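PDB 4IX3: MsStt7d protein from Micromonas, which is a homolog of the state transition kinase Stt7 whose catalytic domain binds ADP and magnesium and probably phosphorylates protein substrates using ATP. Local coordinates for residues D46-A52 / L107-N113. Where two conformers were deposited one is given. Residues are numbered along the deposited sequence.
Sequences DVVLKNA and LWLMWAN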
loop_
_atom_site.group_PDB
_atom_site.type_symbol
_atom_site.label_atom_id
_atom_site.label_comp_id
_atom_site.label_asym_id
_atom_site.label_seq_id
_atom_site.Cartn_x
_atom_site.Cartn_y
_atom_site.Cartn_z
ATOM N N ASP B 46 -17.549 19.788 1.725
ATOM C CA ASP B 46 -16.863 18.554 2.119
ATOM C C ASP B 46 -16.157 17.919 0.935
ATOM O O ASP B 46 -16.753 17.681 -0.116
ATOM C CB ASP B 46 -17.900 17.605 2.699
ATOM C CG ASP B 46 -18.476 18.129 3.983
ATOM O OD1 ASP B 46 -17.759 18.817 4.733
ATOM O OD2 ASP B 46 -19.656 17.890 4.277
ATOM N N VAL B 47 -14.858 17.683 1.110
ATOM C CA VAL B 47 -14.066 17.141 0.034
ATOM C C VAL B 47 -13.264 15.935 0.536
ATOM O O VAL B 47 -13.174 15.707 1.753
ATOM C CB VAL B 47 -13.099 18.195 -0.591
ATOM C CG1 VAL B 47 -13.959 19.286 -1.237
ATOM C CG2 VAL B 47 -12.127 18.772 0.419
ATOM N N VAL B 48 -12.674 15.216 -0.414
ATOM C CA VAL B 48 -11.725 14.141 -0.112
ATOM C C VAL B 48 -10.444 14.515 -0.856
ATOM O O VAL B 48 -10.487 15.055 -1.948
ATOM C CB VAL B 48 -12.318 12.797 -0.562
ATOM C CG1 VAL B 48 -11.266 11.719 -0.615
ATOM C CG2 VAL B 48 -13.417 12.382 0.395
ATOM N N LEU B 49 -9.304 14.237 -0.233
ATOM C CA LEU B 49 -7.992 14.716 -0.670
ATOM C C LEU B 49 -7.045 13.518 -0.685
ATOM O O LEU B 49 -7.056 12.731 0.254
ATOM C CB LEU B 49 -7.444 15.716 0.367
ATOM C CG LEU B 49 -8.195 17.059 0.388
ATOM C CD1 LEU B 49 -8.054 17.705 1.754
ATOM C CD2 LEU B 49 -7.699 17.899 -0.775
ATOM N N LYS B 50 -6.241 13.400 -1.718
ATOM C CA LYS B 50 -5.280 12.280 -1.781
ATOM C C LYS B 50 -3.902 12.797 -2.108
ATOM O O LYS B 50 -3.754 13.607 -3.038
ATOM C CB LYS B 50 -5.671 11.276 -2.893
ATOM C CG LYS B 50 -4.779 10.021 -2.908
ATOM C CD LYS B 50 -5.311 8.964 -3.888
ATOM C CE LYS B 50 -4.436 7.744 -3.841
ATOM N NZ LYS B 50 -4.943 6.698 -4.818
ATOM N N ASN B 51 -2.889 12.249 -1.416
ATOM C CA ASN B 51 -1.509 12.488 -1.837
ATOM C C ASN B 51 -0.784 11.137 -1.985
ATOM O O ASN B 51 -1.387 10.078 -1.737
ATOM C CB ASN B 51 -0.761 13.440 -0.891
ATOM C CG ASN B 51 -0.428 12.805 0.456
ATOM O OD1 ASN B 51 -0.972 11.742 0.825
ATOM N ND2 ASN B 51 0.465 13.470 1.211
ATOM N N ALA B 52 0.452 11.162 -2.468
ATOM C CA ALA B 52 1.250 9.940 -2.631
ATOM C C ALA B 52 1.831 9.533 -1.276
ATOM O O ALA B 52 2.140 10.381 -0.424
ATOM C CB ALA B 52 2.362 10.179 -3.650
ATOM N N LEU B 107 2.129 16.859 -4.432
ATOM C CA LEU B 107 0.924 16.892 -5.266
ATOM C C LEU B 107 -0.253 16.301 -4.487
ATOM O O LEU B 107 -0.157 15.204 -3.908
ATOM C CB LEU B 107 1.180 16.087 -6.548
ATOM C CG LEU B 107 -0.027 16.034 -7.498
ATOM C CD1 LEU B 107 -0.305 17.418 -8.071
ATOM C CD2 LEU B 107 0.316 15.049 -8.643
ATOM N N TRP B 108 -1.377 16.987 -4.551
ATOM C CA TRP B 108 -2.662 16.544 -4.014
ATOM C C TRP B 108 -3.718 16.480 -5.088
ATOM O O TRP B 108 -3.746 17.340 -5.994
ATOM C CB TRP B 108 -3.181 17.488 -2.938
ATOM C CG TRP B 108 -2.329 17.477 -1.707
ATOM C CD1 TRP B 108 -1.149 18.173 -1.447
ATOM C CD2 TRP B 108 -2.616 16.694 -0.537
ATOM N NE1 TRP B 108 -0.722 17.877 -0.169
ATOM C CE2 TRP B 108 -1.587 16.993 0.438
ATOM C CE3 TRP B 108 -3.665 15.842 -0.180
ATOM C CZ2 TRP B 108 -1.561 16.368 1.662
ATOM C CZ3 TRP B 108 -3.650 15.237 1.064
ATOM C CH2 TRP B 108 -2.614 15.482 1.973
ATOM N N LEU B 109 -4.635 15.502 -5.009
ATOM C CA LEU B 109 -5.880 15.490 -5.807
ATOM C C LEU B 109 -7.040 15.749 -4.877
ATOM O O LEU B 109 -7.031 15.377 -3.693
ATOM C CB LEU B 109 -6.023 14.120 -6.474
ATOM C CG LEU B 109 -4.834 13.680 -7.305
ATOM C CD1 LEU B 109 -5.166 12.366 -8.014
ATOM C CD2 LEU B 109 -4.430 14.759 -8.322
ATOM N N MET B 110 -8.128 16.317 -5.426
ATOM C CA MET B 110 -9.307 16.635 -4.640
ATOM C C MET B 110 -10.583 16.229 -5.387
ATOM O O MET B 110 -10.683 16.424 -6.604
ATOM C CB MET B 110 -9.335 18.139 -4.324
ATOM C CG MET B 110 -10.411 18.538 -3.314
ATOM S SD MET B 110 -10.223 20.227 -2.701
ATOM C CE MET B 110 -10.863 21.152 -4.100
ATOM N N TRP B 111 -11.494 15.649 -4.612
ATOM C CA TRP B 111 -12.832 15.299 -5.104
ATOM C C TRP B 111 -13.888 15.836 -4.173
ATOM O O TRP B 111 -13.647 16.018 -2.969
ATOM C CB TRP B 111 -13.018 13.780 -5.185
ATOM C CG TRP B 111 -12.063 13.098 -6.104
ATOM C CD1 TRP B 111 -12.242 12.673 -7.387
ATOM C CD2 TRP B 111 -10.718 12.659 -5.732
ATOM N NE1 TRP B 111 -11.124 11.996 -7.839
ATOM C CE2 TRP B 111 -10.159 12.002 -6.881
ATOM C CE3 TRP B 111 -9.951 12.759 -4.559
ATOM C CZ2 TRP B 111 -8.910 11.389 -6.829
ATOM C CZ3 TRP B 111 -8.726 12.112 -4.514
ATOM C CH2 TRP B 111 -8.220 11.454 -5.629
ATOM N N ALA B 112 -15.140 15.931 -4.674
ATOM C CA ALA B 112 -16.246 16.115 -3.758
ATOM C C ALA B 112 -16.376 14.866 -2.876
ATOM O O ALA B 112 -16.157 13.739 -3.354
ATOM C CB ALA B 112 -17.546 16.235 -4.530
ATOM N N ASN B 113 -16.770 15.074 -1.621
ATOM C CA ASN B 113 -17.163 13.982 -0.742
ATOM C C ASN B 113 -18.606 13.614 -1.130
ATOM O O ASN B 113 -19.549 14.372 -0.841
ATOM C CB ASN B 113 -17.065 14.410 0.725
ATOM C CG ASN B 113 -17.374 13.279 1.671
ATOM O OD1 ASN B 113 -18.035 12.315 1.277
ATOM N ND2 ASN B 113 -16.903 13.360 2.906
HETATM O O HOH W 1 -15.208 15.333 3.795
HETATM O O HOH W 2 1.825 13.538 -3.360
#
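Strands 46-52 and 107-112 run antiparallel, their short axes 4.6 Å apart at closest approach and their directions 152° apart. At Asp46 the pairing starts with a backbone hydrogen bond, Asn113 N to Asp46 O at 3.0 Å. Val47 faces Ala112 as a non-hydrogen-bonded pair; its carbonyl O takes a bond from a water (2.9 Å) that Asn113 ND2 also reaches (2.7 Å), while Val47 CB packs on Met110 CG at 3.8 Å. Val48 and Trp111 form a hydrogen-bonded pair, with Val48 N to Trp111 O at 2.8 Å and Trp111 N to Val48 O at 2.9 Å. Leu49 turns to the other face, resting CD2 on Met110 CG and CB on Trp108 CE3, both at 3.8 Å. Lys50 exchanges two 2.9 Å bonds with Leu109, Lys50 N to Leu109 O and Leu109 N to Lys50 O. Lys50 CB meets the edge of the Trp111 ring at CZ3 (3.6 Å), and the all-t side chain carries NZ away from the strand pair to a salt bridge with Glu66 of helix 59-76. Asn51 CB sits 3.6 Å from the centroid of the six-membered ring of Trp108, 5° off its normal, a CH-pi contact. At Ala52 a water replaces the direct bond, accepting from Ala52 N (2.9 Å) and donating to Leu107 O (2.6 Å). Strand 34-41 flanks the first strand and 84-90 the second, which places the pair inside the antiparallel sheet of the kinase N-lobe. Lys50 and Ala112 are ADP-binding residues of this protein, although no nucleotide is bound to this chain; with the Lys50-Glu66 bridge they mark the nucleotide cleft of the canonical protein kinase fold.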